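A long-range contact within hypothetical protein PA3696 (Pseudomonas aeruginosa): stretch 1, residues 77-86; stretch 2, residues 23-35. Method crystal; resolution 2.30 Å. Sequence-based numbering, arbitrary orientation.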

# COMPACT_ATOMS: atom_id res chain seq x y z
N MSE C 77 5.47 -17.06 18.33
CA MSE C 77 4.47 -16.16 18.89
C MSE C 77 5.06 -15.35 20.02
O MSE C 77 5.73 -15.89 20.89
CB MSE C 77 3.28 -16.95 19.43
CG MSE C 77 2.24 -17.37 18.39
SE MSE C 77 1.16 -15.88 17.72
CE MSE C 77 2.32 -15.35 16.19
N THR C 78 4.82 -14.04 20.03
CA THR C 78 5.19 -13.25 21.21
C THR C 78 3.98 -12.87 22.03
O THR C 78 2.92 -12.55 21.50
CB THR C 78 6.00 -12.01 20.85
OG1 THR C 78 5.24 -11.19 19.97
CG2 THR C 78 7.34 -12.40 20.22
N HIS C 79 4.14 -12.93 23.35
CA HIS C 79 3.08 -12.58 24.30
C HIS C 79 3.32 -11.16 24.82
O HIS C 79 4.41 -10.85 25.30
CB HIS C 79 3.05 -13.56 25.47
CG HIS C 79 2.52 -14.92 25.12
ND1 HIS C 79 2.87 -15.59 23.96
CD2 HIS C 79 1.68 -15.74 25.79
CE1 HIS C 79 2.26 -16.76 23.93
NE2 HIS C 79 1.53 -16.88 25.02
N PHE C 80 2.31 -10.32 24.70
CA PHE C 80 2.36 -8.97 25.28
C PHE C 80 1.42 -8.90 26.49
O PHE C 80 0.22 -9.07 26.34
CB PHE C 80 2.00 -7.91 24.22
CG PHE C 80 2.98 -7.85 23.07
CD1 PHE C 80 2.92 -8.79 22.03
CD2 PHE C 80 3.97 -6.89 23.04
CE1 PHE C 80 3.85 -8.76 20.98
CE2 PHE C 80 4.90 -6.83 21.96
CZ PHE C 80 4.83 -7.76 20.94
N THR C 81 1.98 -8.69 27.67
CA THR C 81 1.17 -8.61 28.89
C THR C 81 1.24 -7.23 29.55
O THR C 81 2.30 -6.57 29.56
CB THR C 81 1.54 -9.72 29.90
OG1 THR C 81 1.50 -10.97 29.21
CG2 THR C 81 0.51 -9.79 31.05
N ASN C 82 0.08 -6.81 30.08
CA ASN C 82 -0.02 -5.65 30.97
C ASN C 82 0.44 -5.98 32.41
O ASN C 82 -0.27 -6.67 33.17
CB ASN C 82 -1.44 -5.13 30.96
CG ASN C 82 -1.63 -3.84 31.78
OD1 ASN C 82 -2.70 -3.22 31.73
ND2 ASN C 82 -0.62 -3.44 32.51
N GLU C 83 1.63 -5.49 32.76
CA GLU C 83 2.24 -5.72 34.07
C GLU C 83 2.05 -4.53 35.01
O GLU C 83 2.73 -4.44 36.05
CB GLU C 83 3.74 -5.96 33.92
CG GLU C 83 4.10 -7.00 32.89
CD GLU C 83 4.38 -8.34 33.52
OE1 GLU C 83 5.56 -8.57 33.87
OE2 GLU C 83 3.43 -9.14 33.69
N GLY C 84 1.18 -3.60 34.63
CA GLY C 84 0.90 -2.42 35.44
C GLY C 84 -0.39 -2.55 36.22
O GLY C 84 -0.84 -3.67 36.51
N GLN C 85 -0.99 -1.39 36.52
CA GLN C 85 -2.08 -1.26 37.49
C GLN C 85 -3.33 -0.65 36.88
O GLN C 85 -4.39 -0.67 37.50
CB GLN C 85 -1.66 -0.35 38.66
CG GLN C 85 -0.19 -0.31 38.99
CD GLN C 85 0.33 -1.64 39.47
OE1 GLN C 85 1.51 -1.97 39.28
NE2 GLN C 85 -0.57 -2.42 40.13
N GLY C 86 -3.16 -0.04 35.70
CA GLY C 86 -4.24 0.48 34.90
C GLY C 86 -4.15 0.00 33.46
O GLY C 86 -3.29 -0.81 33.11
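Stretch 2, residues 23-35: ELDPGETVIAEAG

Stretch 2 lies beside stretch 1 as an antiparallel neighbour: strand 29-32 runs against strand 78-82 with axes 4.7 Å apart at closest and a signed crossing angle of 158°. Both are extended, and their pairing alternates. Phe-80 and Val-30 exchange bonds, Phe-80 N to Val-30 O at 2.8 Å and Val-30 N to Phe-80 O at 3.0 Å; Thr-78 and Ala-32 do the same, Thr-78 N to Ala-32 O at 2.7 Å and Ala-32 N to Thr-78 O at 2.9 Å.

The non-hydrogen-bonded pairs bring their CA atoms closer, 4.6 Å for His-79 with Ile-31 and 4.4 Å for Thr-81 with Thr-29, and their side chains share one face. Both threonines are m, a choice that sets Thr-81 OG1 2.7 Å from Thr-29 OG1 in a hydrogen bond. Ile-31, p and t, lays CG2 over the face of the His-79 ring, 3.4 Å from its centroid and almost on the ring normal; chi1 m in His-79 carries the imidazole there. Selenomethionine Met-77 points sideways from CA, yet its m, m, p chain folds back until CE lies 3.3 Å from Glu-33 N, and SE lies 4.2 Å from Ile-31 CG1.

On the other face, Thr-78 takes p, so that OG1 also donates to Ala-32 O (2.7 Å), doubling the backbone bond, while CG2 meets Ala-34 CB at 3.4 Å. Phe-80, m, rests CB 3.8 Å from Val-30 CG1 and reaches along the strand to Ala-32, CE1 to CB 4.2 Å.

Beyond the ladder, a type II turn from Asp-25 to Glu-28 embraces Asn-82: Asn-82 N donates to Glu-28 O (3.1 Å), and Gly-27 N to Asn-82 O (2.9 Å). Gly-27 has phi 83°, a value that favours glycine. Pro-26 packs its CB 3.5 Å from Gly-84 O.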

# COMPACT_ATOMS: atom_id res chain seq x y z
N GLU C 23 -6.27 -2.80 23.76
CA GLU C 23 -6.30 -2.26 25.11
C GLU C 23 -6.23 -3.42 26.11
O GLU C 23 -7.11 -4.26 26.14
CB GLU C 23 -7.58 -1.44 25.31
CG GLU C 23 -7.69 -0.81 26.69
CD GLU C 23 -8.82 0.18 26.75
OE1 GLU C 23 -8.64 1.31 26.22
OE2 GLU C 23 -9.89 -0.17 27.30
N LEU C 24 -5.16 -3.44 26.89
CA LEU C 24 -4.91 -4.49 27.88
C LEU C 24 -5.24 -4.01 29.30
O LEU C 24 -4.64 -3.04 29.76
CB LEU C 24 -3.43 -4.90 27.82
CG LEU C 24 -2.89 -6.10 27.00
CD1 LEU C 24 -3.80 -6.54 25.87
CD2 LEU C 24 -1.48 -5.92 26.52
N ASP C 25 -6.18 -4.68 29.99
CA ASP C 25 -6.34 -4.50 31.46
C ASP C 25 -5.20 -5.18 32.23
O ASP C 25 -4.48 -6.03 31.66
CB ASP C 25 -7.71 -4.95 31.92
CG ASP C 25 -8.84 -4.20 31.21
OD1 ASP C 25 -8.70 -2.97 31.00
OD2 ASP C 25 -9.84 -4.85 30.82
N PRO C 26 -4.96 -4.77 33.51
CA PRO C 26 -3.87 -5.39 34.25
C PRO C 26 -3.97 -6.91 34.24
O PRO C 26 -5.06 -7.45 34.41
CB PRO C 26 -4.06 -4.84 35.66
CG PRO C 26 -4.65 -3.51 35.43
CD PRO C 26 -5.62 -3.71 34.30
N GLY C 27 -2.85 -7.59 34.01
CA GLY C 27 -2.83 -9.05 33.92
C GLY C 27 -3.22 -9.64 32.58
O GLY C 27 -3.02 -10.83 32.39
N GLU C 28 -3.76 -8.83 31.64
CA GLU C 28 -4.27 -9.34 30.34
C GLU C 28 -3.18 -9.53 29.27
O GLU C 28 -2.12 -8.92 29.33
CB GLU C 28 -5.39 -8.44 29.78
CG GLU C 28 -6.69 -8.44 30.58
CD GLU C 28 -7.85 -7.84 29.79
OE1 GLU C 28 -7.61 -6.96 28.92
OE2 GLU C 28 -9.02 -8.25 30.02
N THR C 29 -3.45 -10.37 28.28
CA THR C 29 -2.40 -10.71 27.30
C THR C 29 -2.91 -10.83 25.88
O THR C 29 -4.01 -11.30 25.65
CB THR C 29 -1.63 -11.98 27.71
OG1 THR C 29 -1.04 -11.75 28.99
CG2 THR C 29 -0.49 -12.33 26.71
N VAL C 30 -2.09 -10.37 24.94
CA VAL C 30 -2.33 -10.56 23.51
C VAL C 30 -1.11 -11.25 22.87
O VAL C 30 0.05 -11.02 23.28
CB VAL C 30 -2.72 -9.23 22.82
CG1 VAL C 30 -1.54 -8.22 22.81
CG2 VAL C 30 -3.26 -9.48 21.43
N ILE C 31 -1.38 -12.13 21.91
CA ILE C 31 -0.33 -12.85 21.22
C ILE C 31 -0.23 -12.40 19.77
O ILE C 31 -1.23 -12.16 19.10
CB ILE C 31 -0.42 -14.40 21.41
CG1 ILE C 31 -1.63 -15.00 20.72
CG2 ILE C 31 -0.45 -14.75 22.91
CD1 ILE C 31 -1.64 -16.57 20.77
N ALA C 32 1.00 -12.21 19.31
CA ALA C 32 1.25 -11.67 17.99
C ALA C 32 2.64 -12.09 17.55
O ALA C 32 3.49 -12.40 18.38
CB ALA C 32 1.17 -10.16 18.04
N GLU C 33 2.90 -12.10 16.26
CA GLU C 33 4.30 -12.16 15.81
C GLU C 33 4.90 -10.77 16.10
O GLU C 33 4.26 -9.74 15.87
CB GLU C 33 4.42 -12.65 14.35
CG GLU C 33 5.84 -12.86 13.86
CD GLU C 33 6.54 -11.53 13.63
OE1 GLU C 33 5.98 -10.66 12.90
OE2 GLU C 33 7.64 -11.34 14.20
N ALA C 34 6.10 -10.75 16.69
CA ALA C 34 6.64 -9.48 17.24
C ALA C 34 7.03 -8.41 16.22
O ALA C 34 7.19 -7.24 16.59
CB ALA C 34 7.82 -9.74 18.22
N GLY C 35 7.24 -8.83 14.96
CA GLY C 35 7.51 -7.92 13.84
C GLY C 35 6.29 -7.10 13.42
O GLY C 35 6.43 -6.13 12.70